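Local coordinates for cycloserine biosynthesis protein DcsG (Streptomyces lavendulae, PDB 6JIL) that catalyses the ATP-dependent cyclisation of O-ureido-D-serine to the antibiotic D-cycloserine, as a magnesium-using ligase of the ATP-grasp family, at residues Y17-I31 against S276-A290. Numbering follows the deposited sequence.
Sequences YDMPPLLEACRTVGI and SLNLTFSEDGALRFA
The carboxylate of Asp-18 grips the backbone of 277-279, where the chain enters the 3-10 segment 279-281, with both oxygens. OD1 accepts a nearly straight bond from Leu-277 N (2.7 Å, 163°) and a weak one from Asn-278 N; OD2 takes Leu-279 N at 2.9 Å. Both strong donors come in on the syn sides, tilted about 30° from the carboxylate plane. A water donates to Asp-18 OD2 (2.6 Å) and accepts from Thr-280 N, so it carries the grip one residue further. With CG anti to its own carbonyl carbon, Asp-18 reaches past the Leu-279 side chain, whose CD1 lies 3.8 Å from Asp-18 CB.

Apolar packing joins helices 19-28 and 285-296, whose facing segments cross at -54° with axes 8.2 Å apart. Small residues permit this: Ala-25 CB lies between Ala-286 and Ala-290, 3.5 Å from Ala-290 CB. Val-29 CG2 also packs on Ala-290 CB, while Leu-22 turns both methyls toward CD2 and CE2 of the Phe-289 ring, meeting it obliquely; Leu-22 CD1 lies 3.6 Å from Phe-289 CD2.

Asn-278 OD1 and Ser-276 OG bond to Arg-220, a probable active-site residue. The Asp-18 clamp thus ties the chain at the start of helix 19-28 to the loop beside the catalytic centre and probably helps fix its backbone.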
loop_
_atom_site.group_PDB
_atom_site.type_symbol
_atom_site.label_atom_id
_atom_site.label_comp_id
_atom_site.label_asym_id
_atom_site.label_seq_id
_atom_site.Cartn_x
_atom_site.Cartn_y
_atom_site.Cartn_z
ATOM N N TYR A 17 -12.598 4.705 -6.239
ATOM C CA TYR A 17 -12.970 6.049 -6.675
ATOM C C TYR A 17 -12.110 6.550 -7.826
ATOM O O TYR A 17 -12.501 7.477 -8.531
ATOM C CB TYR A 17 -12.889 7.016 -5.490
ATOM C CG TYR A 17 -13.514 6.427 -4.255
ATOM C CD1 TYR A 17 -12.767 6.237 -3.095
ATOM C CD2 TYR A 17 -14.828 5.959 -4.278
ATOM C CE1 TYR A 17 -13.315 5.584 -1.986
ATOM C CE2 TYR A 17 -15.382 5.303 -3.178
ATOM C CZ TYR A 17 -14.622 5.117 -2.039
ATOM O OH TYR A 17 -15.163 4.446 -0.963
ATOM N N ASP A 18 -10.961 5.913 -8.031
ATOM C CA ASP A 18 -10.045 6.312 -9.092
ATOM C C ASP A 18 -10.418 5.834 -10.502
ATOM O O ASP A 18 -10.105 6.503 -11.486
ATOM C CB ASP A 18 -8.625 5.829 -8.756
ATOM C CG ASP A 18 -8.072 6.458 -7.481
ATOM O OD1 ASP A 18 -7.355 5.751 -6.734
ATOM O OD2 ASP A 18 -8.341 7.658 -7.228
HETATM N N MSE A 19 -11.094 4.698 -10.609
HETATM C CA MSE A 19 -11.428 4.165 -11.932
HETATM C C MSE A 19 -12.158 5.116 -12.883
HETATM O O MSE A 19 -11.752 5.269 -14.033
HETATM C CB MSE A 19 -12.222 2.865 -11.813
HETATM C CG MSE A 19 -12.156 2.021 -13.085
HETATM SE SE MSE A 19 -10.326 1.461 -13.535
HETATM C CE MSE A 19 -10.183 -0.017 -12.283
ATOM N N PRO A 20 -13.247 5.758 -12.426
ATOM C CA PRO A 20 -13.969 6.681 -13.315
ATOM C C PRO A 20 -13.066 7.777 -13.896
ATOM O O PRO A 20 -12.994 7.952 -15.112
ATOM C CB PRO A 20 -15.069 7.244 -12.412
ATOM C CG PRO A 20 -15.359 6.103 -11.481
ATOM C CD PRO A 20 -13.961 5.584 -11.147
ATOM N N PRO A 21 -12.366 8.534 -13.034
ATOM C CA PRO A 21 -11.493 9.582 -13.569
ATOM C C PRO A 21 -10.303 9.035 -14.376
ATOM O O PRO A 21 -9.858 9.665 -15.337
ATOM C CB PRO A 21 -11.054 10.339 -12.314
ATOM C CG PRO A 21 -11.107 9.291 -11.249
ATOM C CD PRO A 21 -12.374 8.559 -11.559
ATOM N N LEU A 22 -9.796 7.867 -13.990
ATOM C CA LEU A 22 -8.665 7.269 -14.700
ATOM C C LEU A 22 -9.057 6.891 -16.122
ATOM O O LEU A 22 -8.270 7.063 -17.054
ATOM C CB LEU A 22 -8.138 6.033 -13.954
ATOM C CG LEU A 22 -7.046 5.206 -14.661
ATOM C CD1 LEU A 22 -5.902 6.117 -15.120
ATOM C CD2 LEU A 22 -6.522 4.118 -13.718
ATOM N N LEU A 23 -10.275 6.384 -16.289
ATOM C CA LEU A 23 -10.756 6.001 -17.609
ATOM C C LEU A 23 -10.888 7.223 -18.524
ATOM O O LEU A 23 -10.565 7.156 -19.709
ATOM C CB LEU A 23 -12.104 5.287 -17.497
ATOM C CG LEU A 23 -12.097 3.863 -16.927
ATOM C CD1 LEU A 23 -13.529 3.348 -16.823
ATOM C CD2 LEU A 23 -11.280 2.953 -17.833
ATOM N N GLU A 24 -11.362 8.340 -17.983
ATOM C CA GLU A 24 -11.497 9.542 -18.791
ATOM C C GLU A 24 -10.123 10.044 -19.224
ATOM O O GLU A 24 -9.929 10.433 -20.379
ATOM C CB GLU A 24 -12.239 10.631 -18.016
ATOM C CG GLU A 24 -13.725 10.359 -17.890
ATOM C CD GLU A 24 -14.339 9.855 -19.197
ATOM O OE1 GLU A 24 -14.488 8.619 -19.355
ATOM O OE2 GLU A 24 -14.659 10.697 -20.069
ATOM N N ALA A 25 -9.171 10.017 -18.294
ATOM C CA ALA A 25 -7.805 10.450 -18.572
ATOM C C ALA A 25 -7.200 9.557 -19.652
ATOM O O ALA A 25 -6.496 10.036 -20.543
ATOM C CB ALA A 25 -6.966 10.378 -17.299
ATOM N N CYS A 26 -7.470 8.257 -19.565
ATOM C CA CYS A 26 -6.954 7.319 -20.556
ATOM C C CYS A 26 -7.495 7.698 -21.915
ATOM O O CYS A 26 -6.783 7.651 -22.917
ATOM C CB CYS A 26 -7.363 5.885 -20.222
ATOM S SG CYS A 26 -6.320 5.149 -18.960
ATOM N N ARG A 27 -8.767 8.078 -21.925
ATOM C CA ARG A 27 -9.454 8.484 -23.137
ATOM C C ARG A 27 -8.740 9.711 -23.703
ATOM O O ARG A 27 -8.537 9.819 -24.909
ATOM C CB ARG A 27 -10.908 8.829 -22.799
ATOM C CG ARG A 27 -11.856 8.955 -23.983
ATOM C CD ARG A 27 -13.179 9.594 -23.544
ATOM N NE ARG A 27 -13.776 8.881 -22.417
ATOM C CZ ARG A 27 -14.351 7.684 -22.505
ATOM N NH1 ARG A 27 -14.419 7.064 -23.675
ATOM N NH2 ARG A 27 -14.828 7.092 -21.418
ATOM N N THR A 28 -8.347 10.629 -22.821
ATOM C CA THR A 28 -7.675 11.844 -23.255
ATOM C C THR A 28 -6.267 11.603 -23.812
ATOM O O THR A 28 -5.799 12.365 -24.648
ATOM C CB THR A 28 -7.610 12.898 -22.115
ATOM O OG1 THR A 28 -6.758 12.429 -21.066
ATOM C CG2 THR A 28 -8.995 13.152 -21.539
ATOM N N VAL A 29 -5.583 10.556 -23.365
ATOM C CA VAL A 29 -4.251 10.291 -23.899
ATOM C C VAL A 29 -4.293 9.203 -24.972
ATOM O O VAL A 29 -3.284 8.586 -25.295
ATOM C CB VAL A 29 -3.246 9.905 -22.787
ATOM C CG1 VAL A 29 -3.146 11.042 -21.773
ATOM C CG2 VAL A 29 -3.663 8.616 -22.118
ATOM N N GLY A 30 -5.485 8.976 -25.511
ATOM C CA GLY A 30 -5.670 8.001 -26.569
ATOM C C GLY A 30 -5.573 6.515 -26.280
ATOM O O GLY A 30 -5.621 5.716 -27.218
ATOM N N ILE A 31 -5.443 6.112 -25.019
ATOM C CA ILE A 31 -5.338 4.686 -24.750
ATOM C C ILE A 31 -6.675 4.021 -24.438
ATOM O O ILE A 31 -7.493 4.545 -23.680
ATOM C CB ILE A 31 -4.290 4.393 -23.644
ATOM C CG1 ILE A 31 -4.537 5.250 -22.412
ATOM C CG2 ILE A 31 -2.897 4.696 -24.171
ATOM C CD1 ILE A 31 -3.372 5.215 -21.428
ATOM N N SER A 276 -4.485 3.061 -4.005
ATOM C CA SER A 276 -5.609 3.955 -4.156
ATOM C C SER A 276 -4.762 5.215 -4.335
ATOM O O SER A 276 -3.831 5.457 -3.556
ATOM C CB SER A 276 -6.414 4.036 -2.865
ATOM O OG SER A 276 -7.126 5.260 -2.783
ATOM N N LEU A 277 -5.051 5.998 -5.362
ATOM C CA LEU A 277 -4.258 7.197 -5.632
ATOM C C LEU A 277 -4.898 8.533 -5.251
ATOM O O LEU A 277 -4.215 9.552 -5.234
ATOM C CB LEU A 277 -3.866 7.202 -7.111
ATOM C CG LEU A 277 -2.972 6.024 -7.510
ATOM C CD1 LEU A 277 -2.996 5.821 -9.016
ATOM C CD2 LEU A 277 -1.551 6.285 -7.031
ATOM N N ASN A 278 -6.194 8.527 -4.948
ATOM C CA ASN A 278 -6.923 9.744 -4.575
ATOM C C ASN A 278 -6.966 10.749 -5.723
ATOM O O ASN A 278 -6.864 11.962 -5.511
ATOM C CB ASN A 278 -6.286 10.405 -3.342
ATOM C CG ASN A 278 -6.324 9.513 -2.118
ATOM O OD1 ASN A 278 -7.372 8.997 -1.752
ATOM N ND2 ASN A 278 -5.177 9.329 -1.480
ATOM N N LEU A 279 -7.128 10.239 -6.940
ATOM C CA LEU A 279 -7.176 11.083 -8.130
ATOM C C LEU A 279 -8.233 12.179 -8.059
ATOM O O LEU A 279 -8.004 13.296 -8.523
ATOM C CB LEU A 279 -7.433 10.223 -9.372
ATOM C CG LEU A 279 -6.412 9.124 -9.676
ATOM C CD1 LEU A 279 -6.805 8.398 -10.962
ATOM C CD2 LEU A 279 -5.019 9.733 -9.801
ATOM N N THR A 280 -9.383 11.866 -7.473
ATOM C CA THR A 280 -10.476 12.824 -7.382
ATOM C C THR A 280 -10.259 13.950 -6.372
ATOM O O THR A 280 -11.116 14.825 -6.218
ATOM C CB THR A 280 -11.817 12.101 -7.084
ATOM O OG1 THR A 280 -11.761 11.479 -5.795
ATOM C CG2 THR A 280 -12.074 11.022 -8.134
ATOM N N PHE A 281 -9.118 13.933 -5.689
ATOM C CA PHE A 281 -8.799 14.986 -4.723
ATOM C C PHE A 281 -7.793 15.981 -5.295
ATOM O O PHE A 281 -7.374 16.906 -4.605
ATOM C CB PHE A 281 -8.213 14.405 -3.432
ATOM C CG PHE A 281 -9.231 13.795 -2.521
ATOM C CD1 PHE A 281 -9.679 12.495 -2.726
ATOM C CD2 PHE A 281 -9.722 14.512 -1.436
ATOM C CE1 PHE A 281 -10.596 11.918 -1.861
ATOM C CE2 PHE A 281 -10.641 13.945 -0.567
ATOM C CZ PHE A 281 -11.078 12.645 -0.778
ATOM N N SER A 282 -7.397 15.776 -6.545
ATOM C CA SER A 282 -6.437 16.655 -7.211
ATOM C C SER A 282 -7.084 17.113 -8.507
ATOM O O SER A 282 -7.943 16.415 -9.033
ATOM C CB SER A 282 -5.162 15.884 -7.538
ATOM O OG SER A 282 -5.423 14.894 -8.519
ATOM N N GLU A 283 -6.672 18.252 -9.050
ATOM C CA GLU A 283 -7.301 18.706 -10.286
ATOM C C GLU A 283 -6.707 18.131 -11.566
ATOM O O GLU A 283 -7.308 18.264 -12.628
ATOM C CB GLU A 283 -7.317 20.237 -10.377
ATOM C CG GLU A 283 -8.300 20.776 -11.440
ATOM C CD GLU A 283 -9.777 20.516 -11.099
ATOM O OE1 GLU A 283 -10.312 21.202 -10.200
ATOM O OE2 GLU A 283 -10.404 19.626 -11.725
ATOM N N ASP A 284 -5.547 17.489 -11.487
ATOM C CA ASP A 284 -4.964 16.913 -12.698
ATOM C C ASP A 284 -4.236 15.593 -12.461
ATOM O O ASP A 284 -3.529 15.098 -13.340
ATOM C CB ASP A 284 -4.019 17.918 -13.363
ATOM C CG ASP A 284 -2.786 18.202 -12.529
ATOM O OD1 ASP A 284 -2.934 18.562 -11.341
ATOM O OD2 ASP A 284 -1.664 18.074 -13.063
ATOM N N GLY A 285 -4.425 15.020 -11.278
ATOM C CA GLY A 285 -3.768 13.766 -10.949
ATOM C C GLY A 285 -4.018 12.653 -11.948
ATOM O O GLY A 285 -3.095 11.943 -12.333
ATOM N N ALA A 286 -5.265 12.502 -12.374
ATOM C CA ALA A 286 -5.617 11.458 -13.323
ATOM C C ALA A 286 -4.923 11.640 -14.665
ATOM O O ALA A 286 -4.522 10.663 -15.295
ATOM C CB ALA A 286 -7.128 11.417 -13.515
ATOM N N LEU A 287 -4.789 12.885 -15.110
ATOM C CA LEU A 287 -4.141 13.161 -16.392
ATOM C C LEU A 287 -2.660 12.810 -16.301
ATOM O O LEU A 287 -2.084 12.248 -17.232
ATOM C CB LEU A 287 -4.308 14.638 -16.779
ATOM C CG LEU A 287 -3.607 15.107 -18.061
ATOM C CD1 LEU A 287 -4.112 14.293 -19.244
ATOM C CD2 LEU A 287 -3.862 16.595 -18.295
ATOM N N ARG A 288 -2.050 13.136 -15.168
ATOM C CA ARG A 288 -0.640 12.840 -14.968
ATOM C C ARG A 288 -0.418 11.333 -14.947
ATOM O O ARG A 288 0.640 10.840 -15.339
ATOM C CB ARG A 288 -0.144 13.430 -13.649
ATOM C CG ARG A 288 -0.353 14.908 -13.492
ATOM C CD ARG A 288 0.501 15.389 -12.357
ATOM N NE ARG A 288 0.272 16.786 -12.025
ATOM C CZ ARG A 288 1.126 17.522 -11.322
ATOM N NH1 ARG A 288 2.266 16.988 -10.887
ATOM N NH2 ARG A 288 0.833 18.785 -11.040
ATOM N N PHE A 289 -1.416 10.598 -14.477
ATOM C CA PHE A 289 -1.303 9.150 -14.420
ATOM C C PHE A 289 -1.410 8.581 -15.837
ATOM O O PHE A 289 -0.580 7.773 -16.256
ATOM C CB PHE A 289 -2.401 8.578 -13.521
ATOM C CG PHE A 289 -2.249 7.122 -13.230
ATOM C CD1 PHE A 289 -1.068 6.453 -13.535
ATOM C CD2 PHE A 289 -3.283 6.417 -12.629
ATOM C CE1 PHE A 289 -0.919 5.101 -13.244
ATOM C CE2 PHE A 289 -3.147 5.069 -12.334
ATOM C CZ PHE A 289 -1.961 4.407 -12.642
ATOM N N ALA A 290 -2.423 9.024 -16.578
ATOM C CA ALA A 290 -2.618 8.553 -17.943
ATOM C C ALA A 290 -1.412 8.903 -18.811
ATOM O O ALA A 290 -0.992 8.107 -19.645
ATOM C CB ALA A 290 -3.877 9.163 -18.532
HETATM O O HOH W 1 -9.922 9.187 -5.876
#